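PDB 4QRL: hypothetical protein from Bacteroides uniformis ATCC 8492, which is of unknown function but folds as a lipocalin-like beta barrel, a scaffold that in related proteins often holds small hydrophobic molecules. Local coordinates for residues Q19-T24 with E107-I112; S30-F35 with I43-D48; T52-N57 with V74-Y79; A63-I68 with F92-L97. One frame throughout, in Å; residues are numbered along the deposited sequence.

Interaction 1 (Q19-T24 with E107-I112)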
loop_
_atom_site.group_PDB
_atom_site.type_symbol
_atom_site.label_atom_id
_atom_site.label_comp_id
_atom_site.label_asym_id
_atom_site.label_seq_id
_atom_site.Cartn_x
_atom_site.Cartn_y
_atom_site.Cartn_z
ATOM N N GLN A 19 -10.630 5.669 1.592
ATOM C CA GLN A 19 -11.539 6.792 1.812
ATOM C C GLN A 19 -11.198 7.784 0.743
ATOM O O GLN A 19 -10.160 8.432 0.796
ATOM C CB GLN A 19 -11.431 7.369 3.217
ATOM C CG GLN A 19 -11.890 6.390 4.272
ATOM C CD GLN A 19 -11.715 6.962 5.644
ATOM O OE1 GLN A 19 -11.252 8.097 5.824
ATOM N NE2 GLN A 19 -12.033 6.165 6.639
ATOM N N TYR A 20 -12.034 7.843 -0.276
ATOM C CA TYR A 20 -11.738 8.664 -1.409
ATOM C C TYR A 20 -11.950 10.139 -1.152
ATOM O O TYR A 20 -12.805 10.539 -0.350
ATOM C CB TYR A 20 -12.548 8.168 -2.608
ATOM C CG TYR A 20 -12.050 6.818 -3.084
ATOM C CD1 TYR A 20 -10.932 6.717 -3.904
ATOM C CD2 TYR A 20 -12.723 5.645 -2.749
ATOM C CE1 TYR A 20 -10.462 5.480 -4.337
ATOM C CE2 TYR A 20 -12.261 4.400 -3.178
ATOM C CZ TYR A 20 -11.141 4.325 -3.989
ATOM O OH TYR A 20 -10.717 3.113 -4.489
ATOM N N ALA A 21 -11.157 10.954 -1.855
ATOM C CA ALA A 21 -11.185 12.405 -1.743
ATOM C C ALA A 21 -12.578 12.981 -1.978
ATOM O O ALA A 21 -12.948 13.941 -1.301
ATOM C CB ALA A 21 -10.201 13.013 -2.714
ATOM N N ASP A 22 -13.391 12.355 -2.860
ATOM C CA ASP A 22 -14.754 12.827 -3.146
ATOM C C ASP A 22 -15.771 12.437 -2.063
ATOM O O ASP A 22 -16.947 12.712 -2.252
ATOM C CB ASP A 22 -15.255 12.330 -4.537
ATOM C CG ASP A 22 -15.401 10.821 -4.693
ATOM O OD1 ASP A 22 -15.578 10.117 -3.652
ATOM O OD2 ASP A 22 -15.387 10.342 -5.850
ATOM N N GLY A 23 -15.332 11.765 -0.981
ATOM C CA GLY A 23 -16.202 11.377 0.131
ATOM C C GLY A 23 -16.614 9.917 0.178
ATOM O O GLY A 23 -17.079 9.431 1.217
ATOM N N THR A 24 -16.418 9.192 -0.933
ATOM C CA THR A 24 -16.765 7.776 -1.018
ATOM C C THR A 24 -15.804 6.934 -0.176
ATOM O O THR A 24 -14.609 7.224 -0.124
ATOM C CB THR A 24 -16.737 7.341 -2.495
ATOM O OG1 THR A 24 -17.557 8.236 -3.233
ATOM C CG2 THR A 24 -17.201 5.898 -2.717
ATOM N N GLU A 107 -3.116 12.787 -2.163
ATOM C CA GLU A 107 -4.028 13.657 -2.913
ATOM C C GLU A 107 -5.485 13.454 -2.432
ATOM O O GLU A 107 -6.360 13.167 -3.236
ATOM C CB GLU A 107 -3.878 13.415 -4.440
ATOM C CG GLU A 107 -2.517 13.833 -4.965
ATOM C CD GLU A 107 -2.315 13.832 -6.467
ATOM O OE1 GLU A 107 -3.174 13.295 -7.200
ATOM O OE2 GLU A 107 -1.287 14.386 -6.912
ATOM N N GLY A 108 -5.699 13.552 -1.113
ATOM C CA GLY A 108 -7.016 13.429 -0.476
ATOM C C GLY A 108 -7.583 12.029 -0.256
ATOM O O GLY A 108 -8.589 11.885 0.453
ATOM N N THR A 109 -6.974 10.989 -0.872
ATOM C CA THR A 109 -7.443 9.617 -0.689
ATOM C C THR A 109 -6.669 8.953 0.444
ATOM O O THR A 109 -5.438 8.975 0.438
ATOM C CB THR A 109 -7.345 8.811 -1.966
ATOM O OG1 THR A 109 -8.299 9.348 -2.889
ATOM C CG2 THR A 109 -7.641 7.295 -1.737
ATOM N N LYS A 110 -7.398 8.326 1.375
ATOM C CA LYS A 110 -6.777 7.627 2.478
ATOM C C LYS A 110 -6.842 6.120 2.260
ATOM O O LYS A 110 -7.871 5.601 1.834
ATOM C CB LYS A 110 -7.422 7.975 3.830
ATOM C CG LYS A 110 -8.058 9.365 4.010
ATOM C CD LYS A 110 -7.100 10.522 4.033
ATOM C CE LYS A 110 -7.795 11.849 4.276
ATOM N NZ LYS A 110 -8.914 12.118 3.324
ATOM N N SER A 111 -5.735 5.437 2.574
ATOM C CA SER A 111 -5.550 3.981 2.579
ATOM C C SER A 111 -5.521 3.590 4.071
ATOM O O SER A 111 -4.603 3.995 4.789
ATOM C CB SER A 111 -4.242 3.627 1.870
ATOM O OG SER A 111 -4.294 3.938 0.489
ATOM N N ILE A 112 -6.543 2.875 4.541
ATOM C CA ILE A 112 -6.680 2.501 5.963
ATOM C C ILE A 112 -6.242 1.057 6.179
ATOM O O ILE A 112 -6.814 0.165 5.557
ATOM C CB ILE A 112 -8.152 2.677 6.435
ATOM C CG1 ILE A 112 -8.851 3.998 5.958
ATOM C CG2 ILE A 112 -8.300 2.343 7.934
ATOM C CD1 ILE A 112 -8.288 5.245 6.370
HETATM O O HOH W 1 -11.299 10.766 4.776
#
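Backbone pairing sets the frame of this contact, which lies on the seam that closes the lipocalin-like barrel between its first and last strands. Q19 and K110 form an antiparallel hydrogen-bonded pair. Q19 N donates to K110 O at 2.8 Å, and K110 N returns the bond at 168°, landing on a lone pair of Q19 O. Beyond this pair the strands part: A21 N reaches T109 OG1 only weakly, at 3.4 Å, as the chain enters the type I turn Y20-G23. G23 N to Y20 O closes that turn; an overlapping Asx turn follows, in which D22 OD1 accepts from T24 N and T24 OG1. G108 has a positive phi, which by itself favours glycine, and a CB on it would clash with A21 CB.

Among the polar side-chain links, K110 NZ folds back to G108 O at 2.9 Å, meeting it from above the carbonyl plane. One water donates to Q19 OE1 at 2.9 Å and accepts from K110 NZ, while Q19 NE2 is held by Q17 OE1.

Van der Waals packing comes from the extended Q19 chain, whose CG sits beside the backbone N (chi1 -66°). Its amide crosses I112 obliquely, with Q19 NE2 3.9 Å from I112 CD1, and Q19 CB rests 4.0 Å from K110 CG. An alanine in place of Q19 would probably lose the water link to K110, the amide bond to Q17 and the packing on I112.

Around the seam, I112 bonds through its backbone to R16 and Q17 of strand 11-19, and S111 to L104 of strand 101-106.

Interaction 2 (S30-F35 with I43-D48)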
loop_
_atom_site.group_PDB
_atom_site.type_symbol
_atom_site.label_atom_id
_atom_site.label_comp_id
_atom_site.label_asym_id
_atom_site.label_seq_id
_atom_site.Cartn_x
_atom_site.Cartn_y
_atom_site.Cartn_z
ATOM N N SER A 30 -8.640 -7.720 -0.089
ATOM C CA SER A 30 -7.736 -8.528 -0.878
ATOM C C SER A 30 -6.320 -7.987 -0.979
ATOM O O SER A 30 -5.551 -8.538 -1.749
ATOM C CB SER A 30 -8.320 -8.623 -2.284
ATOM O OG SER A 30 -8.606 -7.327 -2.790
ATOM N N VAL A 31 -5.973 -6.898 -0.274
ATOM C CA VAL A 31 -4.652 -6.278 -0.447
ATOM C C VAL A 31 -3.926 -6.229 0.881
ATOM O O VAL A 31 -4.511 -5.830 1.894
ATOM C CB VAL A 31 -4.751 -4.867 -1.067
ATOM C CG1 VAL A 31 -3.368 -4.245 -1.236
ATOM C CG2 VAL A 31 -5.505 -4.893 -2.408
ATOM N N PHE A 32 -2.651 -6.629 0.856
ATOM C CA PHE A 32 -1.809 -6.709 2.059
ATOM C C PHE A 32 -0.476 -6.083 1.764
ATOM O O PHE A 32 0.162 -6.469 0.770
ATOM C CB PHE A 32 -1.626 -8.190 2.485
ATOM C CG PHE A 32 -2.933 -8.872 2.824
ATOM C CD1 PHE A 32 -3.782 -9.332 1.814
ATOM C CD2 PHE A 32 -3.378 -8.935 4.138
ATOM C CE1 PHE A 32 -5.023 -9.903 2.125
ATOM C CE2 PHE A 32 -4.619 -9.524 4.443
ATOM C CZ PHE A 32 -5.418 -10.012 3.440
ATOM N N TYR A 33 -0.067 -5.076 2.566
ATOM C CA TYR A 33 1.250 -4.421 2.366
ATOM C C TYR A 33 2.212 -4.948 3.396
ATOM O O TYR A 33 1.828 -5.183 4.534
ATOM C CB TYR A 33 1.174 -2.884 2.509
ATOM C CG TYR A 33 0.618 -2.070 1.362
ATOM C CD1 TYR A 33 -0.140 -2.665 0.354
ATOM C CD2 TYR A 33 0.751 -0.681 1.342
ATOM C CE1 TYR A 33 -0.664 -1.911 -0.693
ATOM C CE2 TYR A 33 0.185 0.083 0.326
ATOM C CZ TYR A 33 -0.525 -0.534 -0.684
ATOM O OH TYR A 33 -1.046 0.221 -1.711
ATOM N N ASN A 34 3.481 -5.092 3.027
ATOM C CA ASN A 34 4.468 -5.602 3.954
ATOM C C ASN A 34 5.694 -4.713 3.902
ATOM O O ASN A 34 6.142 -4.313 2.808
ATOM C CB ASN A 34 4.804 -7.045 3.559
ATOM C CG ASN A 34 5.623 -7.765 4.567
ATOM O OD1 ASN A 34 6.859 -7.793 4.506
ATOM N ND2 ASN A 34 4.940 -8.360 5.515
ATOM N N PHE A 35 6.175 -4.327 5.084
ATOM C CA PHE A 35 7.341 -3.458 5.246
ATOM C C PHE A 35 8.405 -4.199 6.039
ATOM O O PHE A 35 8.159 -4.580 7.187
ATOM C CB PHE A 35 6.947 -2.144 5.964
ATOM C CG PHE A 35 5.841 -1.362 5.292
ATOM C CD1 PHE A 35 6.127 -0.423 4.307
ATOM C CD2 PHE A 35 4.512 -1.517 5.693
ATOM C CE1 PHE A 35 5.097 0.296 3.680
ATOM C CE2 PHE A 35 3.478 -0.828 5.039
ATOM C CZ PHE A 35 3.776 0.124 4.090
ATOM N N ILE A 43 0.802 -8.175 -1.382
ATOM C CA ILE A 43 0.142 -9.393 -1.817
ATOM C C ILE A 43 -1.277 -8.997 -2.165
ATOM O O ILE A 43 -1.969 -8.398 -1.345
ATOM C CB ILE A 43 0.186 -10.511 -0.736
ATOM C CG1 ILE A 43 1.611 -11.033 -0.478
ATOM C CG2 ILE A 43 -0.779 -11.650 -1.083
ATOM C CD1 ILE A 43 1.766 -11.859 0.852
ATOM N N CYS A 44 -1.699 -9.340 -3.374
ATOM C CA CYS A 44 -3.039 -9.075 -3.849
ATOM C C CYS A 44 -3.715 -10.389 -4.213
ATOM O O CYS A 44 -3.196 -11.153 -5.029
ATOM C CB CYS A 44 -2.992 -8.115 -5.023
ATOM S SG CYS A 44 -2.184 -6.552 -4.628
ATOM N N LEU A 45 -4.867 -10.646 -3.584
ATOM C CA LEU A 45 -5.653 -11.860 -3.766
ATOM C C LEU A 45 -6.637 -11.657 -4.899
ATOM O O LEU A 45 -7.536 -10.817 -4.814
ATOM C CB LEU A 45 -6.370 -12.266 -2.460
ATOM C CG LEU A 45 -5.472 -12.448 -1.227
ATOM C CD1 LEU A 45 -6.319 -12.679 0.015
ATOM C CD2 LEU A 45 -4.488 -13.606 -1.412
ATOM N N LEU A 46 -6.432 -12.405 -5.987
ATOM C CA LEU A 46 -7.275 -12.290 -7.165
ATOM C C LEU A 46 -8.596 -13.041 -6.963
ATOM O O LEU A 46 -8.669 -14.031 -6.219
ATOM C CB LEU A 46 -6.520 -12.820 -8.406
ATOM C CG LEU A 46 -5.146 -12.197 -8.726
ATOM C CD1 LEU A 46 -4.402 -13.003 -9.783
ATOM C CD2 LEU A 46 -5.268 -10.756 -9.175
ATOM N N LYS A 47 -9.641 -12.613 -7.696
ATOM C CA LYS A 47 -10.949 -13.285 -7.656
ATOM C C LYS A 47 -10.786 -14.775 -7.988
ATOM O O LYS A 47 -11.438 -15.617 -7.360
ATOM C CB LYS A 47 -11.944 -12.617 -8.639
ATOM C CG LYS A 47 -12.056 -11.102 -8.461
ATOM C CD LYS A 47 -13.211 -10.471 -9.241
ATOM C CE LYS A 47 -13.320 -9.002 -8.898
ATOM N NZ LYS A 47 -14.511 -8.357 -9.512
ATOM N N ASP A 48 -9.833 -15.099 -8.907
ATOM C CA ASP A 48 -9.579 -16.462 -9.385
ATOM C C ASP A 48 -8.842 -17.370 -8.371
ATOM O O ASP A 48 -8.446 -18.479 -8.740
ATOM C CB ASP A 48 -8.830 -16.451 -10.750
ATOM C CG ASP A 48 -7.474 -15.743 -10.831
ATOM O OD1 ASP A 48 -6.748 -15.706 -9.801
ATOM O OD2 ASP A 48 -7.085 -15.328 -11.955
#
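Segments 30-35 and 43-48 run side by side in an antiparallel hairpin of the lipocalin-like barrel, formed by strands 25-36 and 39-45, with short axes 171° apart in direction. F32 and I43 are a hydrogen-bonded pair that exchange both bonds: I43 N reaches F32 O at 2.8 Å. In the return bond F32 N meets I43 O at 2.9 Å but bends to 145°. Past the non-hydrogen-bonded pair V31 and C44, L45 N donates to S30 O at 2.9 Å and is much straighter, at 170°. S30 O is additionally approached by C44 CA, 3.3 Å away, in a CA-H...O contact.

The side chains divide between two faces. On the one bearing F32 and I43, the F32 ring swings toward L45 because its CG lies beside the backbone N, anti to the carbonyl carbon. F32 CE1 meets L45 CD1 at 3.7 Å, the two side chains crossing obliquely. I43 O lies in the ring plane at its edge, 3.8 Å from F32 CD1, so the ring lies close along the paired backbone. Outside the hairpin, F32 also touches Q14 and meets the ring of F116. Near the end of the pairing S30 CB packs against L45 O at 3.4 Å. The S30 hydroxyl takes the crowded position between backbone N and carbonyl carbon.

The face of V31 and C44 looks into the barrel, where Y82 of helix 79-82 touches both residues and F54 packs on C44. Between the two partners themselves the touch is loose, V31 CG1 standing 4.3 Å from C44 SG.

Interaction 3 (T52-N57 with V74-Y79)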
loop_
_atom_site.group_PDB
_atom_site.type_symbol
_atom_site.label_atom_id
_atom_site.label_comp_id
_atom_site.label_asym_id
_atom_site.label_seq_id
_atom_site.Cartn_x
_atom_site.Cartn_y
_atom_site.Cartn_z
ATOM N N THR A 52 -1.050 -12.604 -6.405
ATOM C CA THR A 52 -0.114 -11.777 -7.162
ATOM C C THR A 52 0.678 -10.939 -6.161
ATOM O O THR A 52 0.086 -10.360 -5.243
ATOM C CB THR A 52 -0.874 -10.940 -8.208
ATOM O OG1 THR A 52 -1.128 -11.767 -9.338
ATOM C CG2 THR A 52 -0.097 -9.720 -8.674
ATOM N N THR A 53 2.006 -10.904 -6.295
ATOM C CA THR A 53 2.826 -10.113 -5.378
ATOM C C THR A 53 3.596 -9.067 -6.168
ATOM O O THR A 53 4.183 -9.366 -7.223
ATOM C CB THR A 53 3.777 -10.986 -4.535
ATOM O OG1 THR A 53 3.068 -12.103 -3.998
ATOM C CG2 THR A 53 4.466 -10.200 -3.391
ATOM N N PHE A 54 3.570 -7.843 -5.658
ATOM C CA PHE A 54 4.329 -6.723 -6.188
ATOM C C PHE A 54 5.493 -6.473 -5.238
ATOM O O PHE A 54 5.341 -6.604 -4.025
ATOM C CB PHE A 54 3.461 -5.477 -6.334
ATOM C CG PHE A 54 2.278 -5.681 -7.247
ATOM C CD1 PHE A 54 1.069 -6.155 -6.748
ATOM C CD2 PHE A 54 2.377 -5.410 -8.611
ATOM C CE1 PHE A 54 -0.032 -6.350 -7.603
ATOM C CE2 PHE A 54 1.280 -5.614 -9.466
ATOM C CZ PHE A 54 0.079 -6.054 -8.949
ATOM N N PHE A 55 6.635 -6.079 -5.774
ATOM C CA PHE A 55 7.819 -5.857 -4.947
ATOM C C PHE A 55 8.387 -4.486 -5.178
ATOM O O PHE A 55 8.313 -3.944 -6.283
ATOM C CB PHE A 55 8.909 -6.908 -5.242
ATOM C CG PHE A 55 8.515 -8.316 -4.880
ATOM C CD1 PHE A 55 7.838 -9.122 -5.790
ATOM C CD2 PHE A 55 8.808 -8.835 -3.618
ATOM C CE1 PHE A 55 7.477 -10.426 -5.454
ATOM C CE2 PHE A 55 8.436 -10.133 -3.278
ATOM C CZ PHE A 55 7.778 -10.922 -4.205
ATOM N N GLY A 56 9.005 -3.972 -4.136
ATOM C CA GLY A 56 9.634 -2.669 -4.186
ATOM C C GLY A 56 10.400 -2.344 -2.931
ATOM O O GLY A 56 10.848 -3.224 -2.187
ATOM N N ASN A 57 10.594 -1.054 -2.749
ATOM C CA ASN A 57 11.281 -0.491 -1.604
ATOM C C ASN A 57 10.483 0.663 -1.070
ATOM O O ASN A 57 9.642 1.215 -1.769
ATOM C CB ASN A 57 12.674 -0.015 -2.028
ATOM C CG ASN A 57 13.645 -1.132 -2.208
ATOM O OD1 ASN A 57 14.422 -1.491 -1.310
ATOM N ND2 ASN A 57 13.626 -1.691 -3.376
ATOM N N VAL A 74 5.801 -2.919 -12.027
ATOM C CA VAL A 74 5.175 -1.852 -12.832
ATOM C C VAL A 74 4.627 -2.474 -14.126
ATOM O O VAL A 74 3.523 -2.119 -14.554
ATOM C CB VAL A 74 6.166 -0.673 -13.100
ATOM C CG1 VAL A 74 5.575 0.381 -14.050
ATOM C CG2 VAL A 74 6.603 -0.024 -11.794
ATOM N N ASN A 75 5.372 -3.444 -14.718
ATOM C CA ASN A 75 4.982 -4.106 -15.964
ATOM C C ASN A 75 3.990 -5.264 -15.749
ATOM O O ASN A 75 3.516 -5.826 -16.723
ATOM C CB ASN A 75 6.210 -4.587 -16.729
ATOM C CG ASN A 75 7.105 -3.469 -17.212
ATOM O OD1 ASN A 75 6.698 -2.307 -17.332
ATOM N ND2 ASN A 75 8.353 -3.795 -17.503
ATOM N N ASP A 76 3.648 -5.593 -14.494
ATOM C CA ASP A 76 2.694 -6.668 -14.177
ATOM C C ASP A 76 1.323 -6.378 -14.809
ATOM O O ASP A 76 0.886 -5.220 -14.818
ATOM C CB ASP A 76 2.561 -6.830 -12.656
ATOM C CG ASP A 76 1.822 -8.084 -12.255
ATOM O OD1 ASP A 76 0.576 -8.090 -12.345
ATOM O OD2 ASP A 76 2.492 -9.071 -11.885
ATOM N N LYS A 77 0.664 -7.415 -15.364
ATOM C CA LYS A 77 -0.650 -7.271 -16.027
ATOM C C LYS A 77 -1.725 -6.697 -15.049
ATOM O O LYS A 77 -2.670 -6.062 -15.494
ATOM C CB LYS A 77 -1.119 -8.613 -16.627
ATOM C CG LYS A 77 -1.636 -9.623 -15.590
ATOM C CD LYS A 77 -2.007 -10.979 -16.204
ATOM C CE LYS A 77 -2.314 -12.029 -15.154
ATOM N NZ LYS A 77 -1.107 -12.421 -14.365
ATOM N N ASN A 78 -1.560 -6.905 -13.726
ATOM C CA ASN A 78 -2.509 -6.369 -12.747
ATOM C C ASN A 78 -2.030 -5.080 -12.092
ATOM O O ASN A 78 -2.692 -4.606 -11.168
ATOM C CB ASN A 78 -2.848 -7.402 -11.676
ATOM C CG ASN A 78 -3.906 -8.341 -12.156
ATOM O OD1 ASN A 78 -3.653 -9.511 -12.412
ATOM N ND2 ASN A 78 -5.088 -7.813 -12.381
ATOM N N TYR A 79 -0.936 -4.467 -12.595
ATOM C CA TYR A 79 -0.395 -3.238 -11.999
ATOM C C TYR A 79 -1.451 -2.097 -11.806
ATOM O O TYR A 79 -1.551 -1.541 -10.704
ATOM C CB TYR A 79 0.789 -2.721 -12.805
ATOM C CG TYR A 79 1.431 -1.507 -12.189
ATOM C CD1 TYR A 79 2.089 -1.587 -10.962
ATOM C CD2 TYR A 79 1.340 -0.258 -12.802
ATOM C CE1 TYR A 79 2.635 -0.460 -10.363
ATOM C CE2 TYR A 79 1.926 0.870 -12.230
ATOM C CZ TYR A 79 2.576 0.759 -11.009
ATOM O OH TYR A 79 3.169 1.854 -10.432
HETATM O O HOH W 2 -1.054 -10.212 -11.880
#
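F54 of strand 51-61 presses its ring tip into an Asx turn made by D76, at the loop joining helices 71-74 and 79-82 on one side of the lipocalin-like barrel. In the first shell F54 CE2 comes to 3.6 Å from D76 CB, with ring and carboxylate planes 61° apart. F54 CZ lies 3.8 Å from N78 O, and F54 CE2 sits 3.9 Å from Y79 CA. The same atom approaches the Y79 ring at its edge. T52 and D76 meet tip to tip, T52 CG2 being 4.1 Å from D76 OD1.

One shell out, D76 is positioned by its own turn. Its CG is anti to the backbone N (chi1 -168°), so that OD1 can offer its anti lone pair to N78 N at 2.8 Å, within a type I turn that leads into helix 79-82. An alanine here would probably loosen this turn and the water bridge to T52, because the acceptor for both is removed.

Farther out, F83 meets the F54 ring edge-to-face, Y79 OH bonds to W85 O, and V74 CA sits over one face of the Y79 ring. A single water bridges the two segments: it accepts from T52 OG1 at 3.0 Å, more weakly from K77 NZ, and donates to N78 OD1 and to D76 OD1, the last at 2.7 Å.

Interaction 4 (A63-I68 with F92-L97)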
loop_
_atom_site.group_PDB
_atom_site.type_symbol
_atom_site.label_atom_id
_atom_site.label_comp_id
_atom_site.label_asym_id
_atom_site.label_seq_id
_atom_site.Cartn_x
_atom_site.Cartn_y
_atom_site.Cartn_z
ATOM N N ALA A 63 7.088 12.673 8.317
ATOM C CA ALA A 63 5.829 11.913 8.395
ATOM C C ALA A 63 5.372 11.460 6.985
ATOM O O ALA A 63 4.176 11.293 6.707
ATOM C CB ALA A 63 4.750 12.751 9.081
ATOM N N GLU A 64 6.345 11.254 6.098
ATOM C CA GLU A 64 6.073 10.828 4.739
ATOM C C GLU A 64 6.768 9.496 4.433
ATOM O O GLU A 64 7.871 9.228 4.946
ATOM C CB GLU A 64 6.506 11.901 3.748
ATOM C CG GLU A 64 5.585 13.103 3.716
ATOM C CD GLU A 64 5.895 14.145 2.656
ATOM O OE1 GLU A 64 6.847 13.943 1.870
ATOM O OE2 GLU A 64 5.167 15.162 2.600
ATOM N N ILE A 65 6.113 8.666 3.599
ATOM C CA ILE A 65 6.676 7.378 3.181
ATOM C C ILE A 65 6.666 7.340 1.668
ATOM O O ILE A 65 5.619 7.518 1.046
ATOM C CB ILE A 65 5.985 6.143 3.822
ATOM C CG1 ILE A 65 6.625 4.826 3.345
ATOM C CG2 ILE A 65 4.460 6.148 3.626
ATOM C CD1 ILE A 65 6.192 3.596 4.150
ATOM N N SER A 66 7.827 7.124 1.080
ATOM C CA SER A 66 7.940 7.037 -0.376
ATOM C C SER A 66 8.119 5.571 -0.765
ATOM O O SER A 66 9.084 4.925 -0.335
ATOM C CB SER A 66 9.106 7.879 -0.889
ATOM O OG SER A 66 8.919 9.258 -0.635
ATOM N N ILE A 67 7.183 5.043 -1.537
ATOM C CA ILE A 67 7.235 3.645 -1.978
ATOM C C ILE A 67 7.579 3.637 -3.461
ATOM O O ILE A 67 7.059 4.456 -4.237
ATOM C CB ILE A 67 5.903 2.892 -1.678
ATOM C CG1 ILE A 67 5.502 3.027 -0.196
ATOM C CG2 ILE A 67 5.984 1.408 -2.106
ATOM C CD1 ILE A 67 4.035 2.460 0.162
ATOM N N ILE A 68 8.527 2.777 -3.840
ATOM C CA ILE A 68 8.931 2.679 -5.250
ATOM C C ILE A 68 8.939 1.198 -5.629
ATOM O O ILE A 68 9.628 0.383 -5.001
ATOM C CB ILE A 68 10.255 3.405 -5.611
ATOM C CG1 ILE A 68 10.607 3.146 -7.117
ATOM C CG2 ILE A 68 11.393 2.993 -4.648
ATOM C CD1 ILE A 68 11.722 3.940 -7.717
ATOM N N PHE A 92 3.410 9.044 0.216
ATOM C CA PHE A 92 2.227 9.165 1.069
ATOM C C PHE A 92 2.513 9.930 2.331
ATOM O O PHE A 92 3.625 9.847 2.858
ATOM C CB PHE A 92 1.756 7.751 1.499
ATOM C CG PHE A 92 1.253 6.848 0.401
ATOM C CD1 PHE A 92 2.127 6.045 -0.319
ATOM C CD2 PHE A 92 -0.105 6.786 0.097
ATOM C CE1 PHE A 92 1.650 5.186 -1.319
ATOM C CE2 PHE A 92 -0.579 5.912 -0.875
ATOM C CZ PHE A 92 0.295 5.133 -1.593
ATOM N N LYS A 93 1.497 10.623 2.857
ATOM C CA LYS A 93 1.545 11.214 4.183
ATOM C C LYS A 93 1.112 10.133 5.160
ATOM O O LYS A 93 0.107 9.473 4.916
ATOM C CB LYS A 93 0.633 12.455 4.295
ATOM C CG LYS A 93 0.616 13.053 5.712
ATOM C CD LYS A 93 0.541 14.571 5.725
ATOM C CE LYS A 93 0.125 15.096 7.073
ATOM N NZ LYS A 93 -1.343 14.991 7.269
ATOM N N VAL A 94 1.870 9.931 6.239
ATOM C CA VAL A 94 1.514 8.999 7.293
ATOM C C VAL A 94 0.662 9.790 8.286
ATOM O O VAL A 94 1.172 10.577 9.112
ATOM C CB VAL A 94 2.731 8.304 7.953
ATOM C CG1 VAL A 94 2.283 7.354 9.069
ATOM C CG2 VAL A 94 3.545 7.549 6.910
ATOM N N GLU A 95 -0.645 9.618 8.162
ATOM C CA GLU A 95 -1.613 10.316 9.016
ATOM C C GLU A 95 -1.691 9.663 10.369
ATOM O O GLU A 95 -1.985 10.316 11.380
ATOM C CB GLU A 95 -2.994 10.333 8.341
ATOM C CG GLU A 95 -3.046 11.247 7.120
ATOM C CD GLU A 95 -4.439 11.627 6.670
ATOM O OE1 GLU A 95 -5.409 10.919 7.018
ATOM O OE2 GLU A 95 -4.555 12.633 5.941
ATOM N N ASP A 96 -1.460 8.343 10.397
ATOM C CA ASP A 96 -1.497 7.596 11.646
ATOM C C ASP A 96 -0.645 6.384 11.563
ATOM O O ASP A 96 -0.663 5.680 10.546
ATOM C CB ASP A 96 -2.933 7.155 12.018
ATOM C CG ASP A 96 -2.988 6.341 13.302
ATOM O OD1 ASP A 96 -2.788 6.928 14.386
ATOM O OD2 ASP A 96 -3.186 5.113 13.217
ATOM N N LEU A 97 0.119 6.145 12.633
ATOM C CA LEU A 97 0.890 4.933 12.775
ATOM C C LEU A 97 0.975 4.547 14.235
ATOM O O LEU A 97 1.457 5.317 15.061
ATOM C CB LEU A 97 2.293 4.994 12.144
ATOM C CG LEU A 97 3.243 3.803 12.440
ATOM C CD1 LEU A 97 2.759 2.508 11.788
ATOM C CD2 LEU A 97 4.682 4.123 12.019
#
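Starting from its CB, the F92 side chain runs along the neighbouring strand in the barrel interior. F92 CB packs on I65 CG2 at 3.8 Å. CG sits beside the backbone N (chi1 -65°), which turns one side of the ring toward segment 63-68. F92 CD1 then lies 4.0 Å from I65 O, an oxygen found near the ring plane at its edge. One atom further, F92 CE1 meets I67 CD1 at 3.9 Å, the two side chains crossing obliquely.

I65 CG2 serves two neighbours at once: besides F92 it touches V94 CG2 at 3.7 Å. It takes the crowded position between backbone N and carbonyl carbon, while CG1 runs anti to the N and carries CD1 away from this pair. V94 CB in turn comes within 3.5 Å of A63 O.

Underneath, antiparallel bonds fix the register. I65 and F92 form the hydrogen-bonded pair, F92 N meeting I65 O at 2.8 Å and I65 N meeting F92 O at 2.9 Å. V94 N adds a nearly straight bond to A63 O, 2.7 Å long at 172°. The short strand axes are 138° apart in direction, well short of antiparallel, consistent with barrel strand twist and the bulge at E95 and D96. E64 and K93 occupy the opposite, exposed face.

A molecule of 1,2-ethanediol, probably from the crystallisation liquor, lies near V94. On one flank L104 of strand 101-106 touches I65 and F92, and E95 and D96 form a classic beta bulge opposite R103, which E95 salt-bridges. On the other flank strand 51-61 brings Y58 onto I65 and I67.

Overall arrangement
All four contacts belong to one closed antiparallel barrel. Interactions 1, 2 and 4 pair neighbouring strands through backbone bonds, whereas interaction 3 packs a strand against a loop without direct hydrogen bonds, relying on a ring and a water. Interaction 1 is a surface contact at the closing seam, rich in polar links; the other three are partly buried and draw on aromatic and aliphatic side chains. Interactions 2 and 3 adjoin, with centres about 11 Å apart, through strands 39-45 and 51-61, where C44 N probably bonds to T52 O. Interactions 2 and 4 lie on opposite sides of the chain's centre, yet F35 touches I65 across the interior. K110 also touches E95, joining interactions 1 and 4.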